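Local coordinates for YesW protein (Bacillus subtilis, PDB 2ZUX), which degrades type I rhamnogalacturonan of plant cell-wall pectin by endo-acting eliminative cleavage, requiring calcium or manganese for activity, at residues Asn115-Val119 and Glu129-Lys133; Thr500-Gln504 and Val515-Thr519; His92-Asp97 and Tyr156-Lys162. Numbering follows the deposited sequence.

The three contacts meet where the ring of the catalytic beta-propeller closes. Contact 3 opens first along the chain and encloses contact 1; contact 2 follows near the C-terminal end. Strand 91-95 pairs with strand 524-528 beside the hairpin of contact 2, so early and late parts of the chain complete one blade. Contact 1 lies in the next, five-stranded blade, and contact 3 packs that blade's 157-160 turn on strand 91-95. Contacts 1 and 2 have centres about 9 Å apart and touch through Ala117 and Thr502; contacts 1 and 3, about 11 Å apart, touch through Leu130 and Tyr156. Contacts 2 and 3 do not touch. The junction also carries calcium sites and the rhamnose-binding Asn115.

Contact 1. Residues Asn115-Val119 and Glu129-Lys133; sequences NDASV and ELILK. With CA (calcium ion), chain D; CA (calcium ion), chain H.
Two calcium ions bind at opposite ends of this hairpin, one through Asp116 (OD2 to the ion 2.4 Å), the other through both carboxylate oxygens of Glu129 (OE1 and OE2 each 2.5 Å from it); OE1 also accepts a hydrogen bond from Val122 N. Glu129 ends an Asp-rich loop reminiscent of EF-hand loops, with Asp121, Asp123, Asp125, the Gln127 carbonyl and a water as the other ligands. The axes of the short segments run antiparallel at 152° and approach to 4.6 Å. Ser118 and Ile131 form the hydrogen-bonded pair (Ser118 N to Ile131 O 2.8 Å, Ile131 N to Ser118 O 2.9 Å), flanked on the opposite face by non-hydrogen-bonded pairs Ala117-Leu132 (CA to CA 4.4 Å) and Val119-Leu130 (4.8 Å). Lys133 N reaches Asp116 O and Lys133 O takes Asn115 N (both 2.9 Å). Lys133, extended except for chi3 at p, salt-bridges Asp116 (NZ to OD2 3.1 Å). Asn115 OD1 hydrogen-bonds rhamnose O3. Ser118 and Ile131 pack on Val183 of the next blade; strand 152-156 pairs with Leu130 and Leu132.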
loop_
_atom_site.group_PDB
_atom_site.type_symbol
_atom_site.label_atom_id
_atom_site.label_comp_id
_atom_site.label_asym_id
_atom_site.label_seq_id
_atom_site.Cartn_x
_atom_site.Cartn_y
_atom_site.Cartn_z
ATOM N N ASN A 115 10.275 -0.917 -9.534
ATOM C CA ASN A 115 10.211 -0.210 -8.260
ATOM C C ASN A 115 8.838 -0.468 -7.616
ATOM O O ASN A 115 8.362 -1.608 -7.641
ATOM C CB ASN A 115 10.554 1.270 -8.497
ATOM C CG ASN A 115 10.964 2.004 -7.228
ATOM O OD1 ASN A 115 12.135 1.958 -6.789
ATOM N ND2 ASN A 115 10.032 2.737 -6.669
ATOM N N ASP A 116 8.196 0.560 -7.056
ATOM C CA ASP A 116 6.931 0.401 -6.335
ATOM C C ASP A 116 5.827 -0.084 -7.250
ATOM O O ASP A 116 5.731 0.345 -8.403
ATOM C CB ASP A 116 6.482 1.743 -5.757
ATOM C CG ASP A 116 7.468 2.344 -4.780
ATOM O OD1 ASP A 116 8.192 1.602 -4.086
ATOM O OD2 ASP A 116 7.455 3.594 -4.684
ATOM N N ALA A 117 4.952 -0.919 -6.704
ATOM C CA ALA A 117 3.756 -1.339 -7.419
ATOM C C ALA A 117 2.485 -1.066 -6.628
ATOM O O ALA A 117 2.513 -0.764 -5.428
ATOM C CB ALA A 117 3.833 -2.826 -7.819
ATOM N N SER A 118 1.368 -1.182 -7.336
ATOM C CA SER A 118 0.055 -1.254 -6.726
ATOM C C SER A 118 -0.722 -2.347 -7.442
ATOM O O SER A 118 -0.193 -2.984 -8.367
ATOM C CB SER A 118 -0.662 0.087 -6.841
ATOM O OG SER A 118 -1.876 0.069 -6.120
ATOM N N VAL A 119 -1.950 -2.594 -6.994
ATOM C CA VAL A 119 -2.833 -3.541 -7.678
ATOM C C VAL A 119 -4.208 -2.951 -7.928
ATOM O O VAL A 119 -4.695 -2.100 -7.176
ATOM C CB VAL A 119 -3.007 -4.872 -6.910
ATOM C CG1 VAL A 119 -1.768 -5.751 -7.043
ATOM C CG2 VAL A 119 -3.376 -4.615 -5.461
ATOM N N GLU A 129 -4.440 -7.189 -11.365
ATOM C CA GLU A 129 -3.308 -6.838 -12.203
ATOM C C GLU A 129 -2.303 -6.066 -11.347
ATOM O O GLU A 129 -2.670 -5.448 -10.340
ATOM C CB GLU A 129 -3.752 -5.950 -13.369
ATOM C CG GLU A 129 -4.390 -6.679 -14.548
ATOM C CD GLU A 129 -5.688 -7.381 -14.201
ATOM O OE1 GLU A 129 -6.663 -6.714 -13.783
ATOM O OE2 GLU A 129 -5.746 -8.619 -14.371
ATOM N N LEU A 130 -1.039 -6.108 -11.753
ATOM C CA LEU A 130 0.017 -5.326 -11.124
ATOM C C LEU A 130 0.278 -4.058 -11.922
ATOM O O LEU A 130 0.468 -4.114 -13.138
ATOM C CB LEU A 130 1.292 -6.158 -11.038
ATOM C CG LEU A 130 1.296 -7.183 -9.905
ATOM C CD1 LEU A 130 2.268 -8.321 -10.194
ATOM C CD2 LEU A 130 1.590 -6.510 -8.559
ATOM N N ILE A 131 0.274 -2.920 -11.228
ATOM C CA ILE A 131 0.625 -1.637 -11.823
ATOM C C ILE A 131 2.003 -1.285 -11.268
ATOM O O ILE A 131 2.149 -1.076 -10.056
ATOM C CB ILE A 131 -0.420 -0.535 -11.483
ATOM C CG1 ILE A 131 -1.851 -0.979 -11.845
ATOM C CG2 ILE A 131 -0.061 0.798 -12.153
ATOM C CD1 ILE A 131 -2.077 -1.343 -13.308
ATOM N N LEU A 132 3.005 -1.245 -12.145
ATOM C CA LEU A 132 4.396 -1.123 -11.744
ATOM C C LEU A 132 5.039 0.181 -12.167
ATOM O O LEU A 132 4.931 0.587 -13.329
ATOM C CB LEU A 132 5.195 -2.276 -12.355
ATOM C CG LEU A 132 6.707 -2.302 -12.103
ATOM C CD1 LEU A 132 6.991 -2.603 -10.641
ATOM C CD2 LEU A 132 7.372 -3.326 -13.008
ATOM N N LYS A 133 5.722 0.822 -11.221
ATOM C CA LYS A 133 6.518 2.007 -11.518
ATOM C C LYS A 133 7.959 1.582 -11.756
ATOM O O LYS A 133 8.538 0.854 -10.946
ATOM C CB LYS A 133 6.431 3.014 -10.364
ATOM C CG LYS A 133 7.211 4.319 -10.590
ATOM C CD LYS A 133 7.110 5.265 -9.385
ATOM C CE LYS A 133 7.964 4.768 -8.233
ATOM N NZ LYS A 133 7.791 5.584 -6.986
HETATM CA CA CA D . 7.539 4.934 -2.740
HETATM CA CA CA H . -8.099 -8.818 -13.661
HETATM O O HOH W 1 10.251 5.290 -5.759
HETATM O O HOH W 2 9.802 5.261 -3.070
HETATM O O HOH W 3 7.200 6.755 -4.244
HETATM O O HOH W 4 -7.287 -10.895 -14.505
#

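Contact 2. Residues Thr500-Gln504 and Val515-Thr519; sequences TPTLQ and VVWRT
A classic beta bulge marks this antiparallel hairpin of the propeller: Thr502 and Leu503 both face Val516, and Thr502 has helical angles (-53/-40) beside the extended Leu503 (-164/142). Val515, the first residue of the segment, forms a non-hydrogen-bonded pair with Gln504 (CA to CA 4.6 Å); its CG1, with chi1 at t, lies 3.8 Å from Pro501 CB, among Ile456 and Leu467 of the neighbouring blade. Val516 holds the register, with Val516 N to Leu503 O at 2.7 Å and Leu503 N to Val516 O at 3.1 Å. Its CB is 4.1 Å from Leu503 CB on the face opposite Val515 and Gln504, and its CG1 is 3.9 Å from Thr502 CG2. Trp517 starts away from the partner segment, but chi1 at m swings the indole back, so that CD1 comes 4.0 Å from Pro501 CB while NE1 donates to Ser469 O. By Arg518 the backbone has separated from the 500-502 loop, and Arg518 NH1 makes a weak hydrogen bond, 3.4 Å, to Thr519 O. Thr502 OG1 hydrogen-bonds Asn115 O in the next blade. A water fills the opening, 3.0 Å from Arg518 N and weakly hydrogen-bonded at 3.1 Å to Thr502 N.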
loop_
_atom_site.group_PDB
_atom_site.type_symbol
_atom_site.label_atom_id
_atom_site.label_comp_id
_atom_site.label_asym_id
_atom_site.label_seq_id
_atom_site.Cartn_x
_atom_site.Cartn_y
_atom_site.Cartn_z
ATOM N N THR A 500 12.384 -1.733 0.474
ATOM C CA THR A 500 10.977 -2.093 0.414
ATOM C C THR A 500 10.690 -3.102 -0.696
ATOM O O THR A 500 11.340 -3.077 -1.744
ATOM C CB THR A 500 10.101 -0.840 0.190
ATOM O OG1 THR A 500 10.549 -0.139 -0.981
ATOM C CG2 THR A 500 10.168 0.085 1.402
ATOM N N PRO A 501 9.686 -3.969 -0.491
ATOM C CA PRO A 501 9.301 -4.859 -1.569
ATOM C C PRO A 501 8.554 -4.065 -2.637
ATOM O O PRO A 501 7.987 -3.005 -2.339
ATOM C CB PRO A 501 8.352 -5.839 -0.879
ATOM C CG PRO A 501 7.714 -5.026 0.199
ATOM C CD PRO A 501 8.831 -4.139 0.702
ATOM N N THR A 502 8.531 -4.567 -3.861
ATOM C CA THR A 502 7.692 -3.962 -4.883
ATOM C C THR A 502 6.244 -3.854 -4.387
ATOM O O THR A 502 5.606 -2.821 -4.593
ATOM C CB THR A 502 7.868 -4.695 -6.240
ATOM O OG1 THR A 502 9.048 -4.178 -6.873
ATOM C CG2 THR A 502 6.707 -4.481 -7.180
ATOM N N LEU A 503 5.749 -4.876 -3.689
ATOM C CA LEU A 503 4.435 -4.790 -3.053
ATOM C C LEU A 503 4.297 -5.883 -2.022
ATOM O O LEU A 503 4.783 -6.993 -2.236
ATOM C CB LEU A 503 3.301 -4.918 -4.083
ATOM C CG LEU A 503 1.862 -4.702 -3.585
ATOM C CD1 LEU A 503 1.642 -3.289 -3.052
ATOM C CD2 LEU A 503 0.865 -5.046 -4.678
ATOM N N GLN A 504 3.657 -5.565 -0.900
ATOM C CA GLN A 504 3.188 -6.579 0.043
ATOM C C GLN A 504 1.676 -6.445 0.149
ATOM O O GLN A 504 1.174 -5.360 0.444
ATOM C CB GLN A 504 3.813 -6.385 1.417
ATOM C CG GLN A 504 3.298 -7.352 2.474
ATOM C CD GLN A 504 3.827 -7.001 3.846
ATOM O OE1 GLN A 504 5.047 -7.023 4.079
ATOM N NE2 GLN A 504 2.920 -6.638 4.755
ATOM N N VAL A 515 4.167 -11.443 -1.074
ATOM C CA VAL A 515 5.204 -10.448 -1.323
ATOM C C VAL A 515 5.569 -10.483 -2.791
ATOM O O VAL A 515 5.773 -11.555 -3.366
ATOM C CB VAL A 515 6.477 -10.699 -0.508
ATOM C CG1 VAL A 515 7.412 -9.502 -0.622
ATOM C CG2 VAL A 515 6.148 -10.965 0.940
ATOM N N VAL A 516 5.645 -9.301 -3.393
ATOM C CA VAL A 516 6.122 -9.154 -4.753
ATOM C C VAL A 516 7.491 -8.486 -4.675
ATOM O O VAL A 516 7.591 -7.333 -4.240
ATOM C CB VAL A 516 5.170 -8.292 -5.602
ATOM C CG1 VAL A 516 5.661 -8.223 -7.055
ATOM C CG2 VAL A 516 3.742 -8.834 -5.525
ATOM N N TRP A 517 8.544 -9.219 -5.056
ATOM C CA TRP A 517 9.893 -8.655 -5.176
ATOM C C TRP A 517 10.338 -8.761 -6.624
ATOM O O TRP A 517 10.047 -9.747 -7.298
ATOM C CB TRP A 517 10.916 -9.435 -4.346
ATOM C CG TRP A 517 10.981 -9.169 -2.869
ATOM C CD1 TRP A 517 11.399 -8.028 -2.245
ATOM C CD2 TRP A 517 10.700 -10.114 -1.832
ATOM N NE1 TRP A 517 11.362 -8.194 -0.874
ATOM C CE2 TRP A 517 10.941 -9.468 -0.598
ATOM C CE3 TRP A 517 10.252 -11.440 -1.828
ATOM C CZ2 TRP A 517 10.754 -10.114 0.632
ATOM C CZ3 TRP A 517 10.066 -12.079 -0.613
ATOM C CH2 TRP A 517 10.311 -11.413 0.600
ATOM N N ARG A 518 11.070 -7.767 -7.101
ATOM C CA ARG A 518 11.726 -7.879 -8.400
ATOM C C ARG A 518 12.915 -8.832 -8.309
ATOM O O ARG A 518 13.474 -9.047 -7.229
ATOM C CB ARG A 518 12.222 -6.511 -8.863
ATOM C CG ARG A 518 13.252 -5.887 -7.946
ATOM C CD ARG A 518 13.914 -4.691 -8.589
ATOM N NE ARG A 518 14.791 -4.011 -7.645
ATOM C CZ ARG A 518 16.112 -4.134 -7.627
ATOM N NH1 ARG A 518 16.717 -4.924 -8.509
ATOM N NH2 ARG A 518 16.828 -3.468 -6.728
ATOM N N THR A 519 13.305 -9.404 -9.446
ATOM C CA THR A 519 14.608 -10.052 -9.548
ATOM C C THR A 519 15.680 -8.965 -9.577
ATOM O O THR A 519 15.384 -7.796 -9.839
ATOM C CB THR A 519 14.717 -10.902 -10.819
ATOM O OG1 THR A 519 14.494 -10.072 -11.964
ATOM C CG2 THR A 519 13.699 -12.030 -10.809
HETATM O O HOH W 5 11.256 -5.659 -4.964
#

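Contact 3. Residues His92-Asp97 and Tyr156-Lys162; sequences HSVPLD and YKLDGTK
Tyr156 (chi1 m, chi2 -90°) points toward the 92-97 segment and offers one ring face to Leu96, whose mt rotamer puts CD2 3.7 Å from the ring centroid in a CH-pi contact. The Tyr156 OH accepts a hydrogen bond from Asp97 N at 3.0 Å. Asp97, with chi1 at t, meets the almost fully extended Lys162 in a salt bridge, OD2 to NZ 2.7 Å. Val94, also at t, sets CG1 4.0 Å from Tyr156 CB. Lys157 to Gly160 form a type I turn with a G1 bulge, linking strands 152-156 and 162-167 and packed against the edge strand 91-95 of the adjoining blade: Gly160 N to Lys157 O and Lys157 N to Thr161 O are both 2.9 Å. Asp159 (chi1 p) makes an Asx turn, OD1 to Thr161 N 2.9 Å. Gly160 sits at 98/-5, where a CB would jam against Asp159 O and strike Pro95 CG. One water joins Pro95 O to Gly160 O (2.7 Å each), another Ser93 O to Leu158 O (2.8 Å each).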
loop_
_atom_site.group_PDB
_atom_site.type_symbol
_atom_site.label_atom_id
_atom_site.label_comp_id
_atom_site.label_asym_id
_atom_site.label_seq_id
_atom_site.Cartn_x
_atom_site.Cartn_y
_atom_site.Cartn_z
ATOM N N HIS A 92 5.620 -17.199 -8.035
ATOM C CA HIS A 92 5.158 -17.103 -9.399
ATOM C C HIS A 92 5.861 -15.923 -10.064
ATOM O O HIS A 92 5.855 -14.812 -9.528
ATOM C CB HIS A 92 3.652 -16.880 -9.421
ATOM C CG HIS A 92 3.102 -16.719 -10.795
ATOM N ND1 HIS A 92 2.735 -15.500 -11.324
ATOM C CD2 HIS A 92 2.902 -17.631 -11.772
ATOM C CE1 HIS A 92 2.309 -15.677 -12.562
ATOM N NE2 HIS A 92 2.403 -16.960 -12.859
ATOM N N SER A 93 6.457 -16.152 -11.232
ATOM C CA SER A 93 7.168 -15.104 -11.960
ATOM C C SER A 93 6.295 -14.410 -12.987
ATOM O O SER A 93 5.638 -15.054 -13.800
ATOM C CB SER A 93 8.409 -15.668 -12.657
ATOM O OG SER A 93 9.351 -16.112 -11.703
ATOM N N VAL A 94 6.296 -13.081 -12.934
ATOM C CA VAL A 94 5.665 -12.256 -13.950
ATOM C C VAL A 94 6.795 -11.628 -14.760
ATOM O O VAL A 94 7.484 -10.740 -14.266
ATOM C CB VAL A 94 4.785 -11.145 -13.313
ATOM C CG1 VAL A 94 4.067 -10.340 -14.393
ATOM C CG2 VAL A 94 3.770 -11.744 -12.334
ATOM N N PRO A 95 7.023 -12.113 -16.001
ATOM C CA PRO A 95 8.092 -11.521 -16.804
ATOM C C PRO A 95 7.777 -10.062 -17.117
ATOM O O PRO A 95 6.618 -9.711 -17.343
ATOM C CB PRO A 95 8.076 -12.354 -18.090
ATOM C CG PRO A 95 6.707 -12.941 -18.152
ATOM C CD PRO A 95 6.319 -13.188 -16.724
ATOM N N LEU A 96 8.818 -9.237 -17.127
ATOM C CA LEU A 96 8.668 -7.806 -17.378
ATOM C C LEU A 96 9.256 -7.417 -18.722
ATOM O O LEU A 96 10.154 -8.086 -19.241
ATOM C CB LEU A 96 9.348 -6.992 -16.270
ATOM C CG LEU A 96 8.811 -7.207 -14.848
ATOM C CD1 LEU A 96 9.641 -6.445 -13.835
ATOM C CD2 LEU A 96 7.347 -6.792 -14.762
ATOM N N ASP A 97 8.739 -6.332 -19.279
ATOM C CA ASP A 97 9.343 -5.707 -20.452
ATOM C C ASP A 97 10.229 -4.580 -19.939
ATOM O O ASP A 97 9.776 -3.451 -19.745
ATOM C CB ASP A 97 8.269 -5.188 -21.413
ATOM C CG ASP A 97 8.858 -4.428 -22.595
ATOM O OD1 ASP A 97 10.021 -4.696 -22.971
ATOM O OD2 ASP A 97 8.153 -3.561 -23.151
ATOM N N TYR A 156 0.605 -5.082 -15.816
ATOM C CA TYR A 156 0.788 -6.496 -16.169
ATOM C C TYR A 156 -0.323 -7.359 -15.599
ATOM O O TYR A 156 -0.730 -7.192 -14.445
ATOM C CB TYR A 156 2.119 -7.033 -15.627
ATOM C CG TYR A 156 3.318 -6.401 -16.262
ATOM C CD1 TYR A 156 3.883 -6.947 -17.414
ATOM C CD2 TYR A 156 3.892 -5.247 -15.722
ATOM C CE1 TYR A 156 4.976 -6.355 -18.019
ATOM C CE2 TYR A 156 4.979 -4.651 -16.320
ATOM C CZ TYR A 156 5.523 -5.216 -17.463
ATOM O OH TYR A 156 6.608 -4.617 -18.062
ATOM N N LYS A 157 -0.803 -8.297 -16.409
ATOM C CA LYS A 157 -1.580 -9.405 -15.882
ATOM C C LYS A 157 -0.620 -10.384 -15.225
ATOM O O LYS A 157 0.571 -10.400 -15.543
ATOM C CB LYS A 157 -2.356 -10.099 -16.999
ATOM C CG LYS A 157 -3.487 -9.261 -17.539
ATOM C CD LYS A 157 -4.283 -10.014 -18.594
ATOM C CE LYS A 157 -5.692 -9.470 -18.681
ATOM N NZ LYS A 157 -6.469 -9.772 -17.439
ATOM N N LEU A 158 -1.130 -11.210 -14.316
ATOM C CA LEU A 158 -0.275 -12.174 -13.627
ATOM C C LEU A 158 0.332 -13.203 -14.588
ATOM O O LEU A 158 1.382 -13.777 -14.300
ATOM C CB LEU A 158 -1.018 -12.856 -12.473
ATOM C CG LEU A 158 -1.606 -11.920 -11.409
ATOM C CD1 LEU A 158 -2.101 -12.755 -10.229
ATOM C CD2 LEU A 158 -0.610 -10.848 -10.943
ATOM N N ASP A 159 -0.285 -13.383 -15.757
ATOM C CA ASP A 159 0.254 -14.317 -16.752
ATOM C C ASP A 159 1.413 -13.720 -17.561
ATOM O O ASP A 159 1.978 -14.383 -18.438
ATOM C CB ASP A 159 -0.857 -14.878 -17.656
ATOM C CG ASP A 159 -1.394 -13.866 -18.661
ATOM O OD1 ASP A 159 -0.948 -12.701 -18.684
ATOM O OD2 ASP A 159 -2.275 -14.251 -19.458
ATOM N N GLY A 160 1.771 -12.476 -17.255
ATOM C CA GLY A 160 2.881 -11.806 -17.921
ATOM C C GLY A 160 2.489 -10.883 -19.060
ATOM O O GLY A 160 3.348 -10.202 -19.612
ATOM N N THR A 161 1.206 -10.846 -19.405
ATOM C CA THR A 161 0.729 -9.962 -20.468
ATOM C C THR A 161 0.935 -8.510 -20.048
ATOM O O THR A 161 0.407 -8.072 -19.018
ATOM C CB THR A 161 -0.770 -10.168 -20.773
ATOM O OG1 THR A 161 -1.027 -11.546 -21.088
ATOM C CG2 THR A 161 -1.214 -9.294 -21.950
ATOM N N LYS A 162 1.714 -7.776 -20.837
ATOM C CA LYS A 162 1.872 -6.340 -20.633
ATOM C C LYS A 162 0.717 -5.609 -21.310
ATOM O O LYS A 162 0.581 -5.634 -22.539
ATOM C CB LYS A 162 3.219 -5.864 -21.174
ATOM C CG LYS A 162 3.474 -4.379 -20.979
ATOM C CD LYS A 162 4.733 -3.973 -21.716
ATOM C CE LYS A 162 4.727 -2.495 -22.030
ATOM N NZ LYS A 162 5.799 -2.174 -23.008
HETATM O O HOH W 6 3.562 -14.880 -15.672
HETATM O O HOH W 7 5.827 -9.200 -19.890
#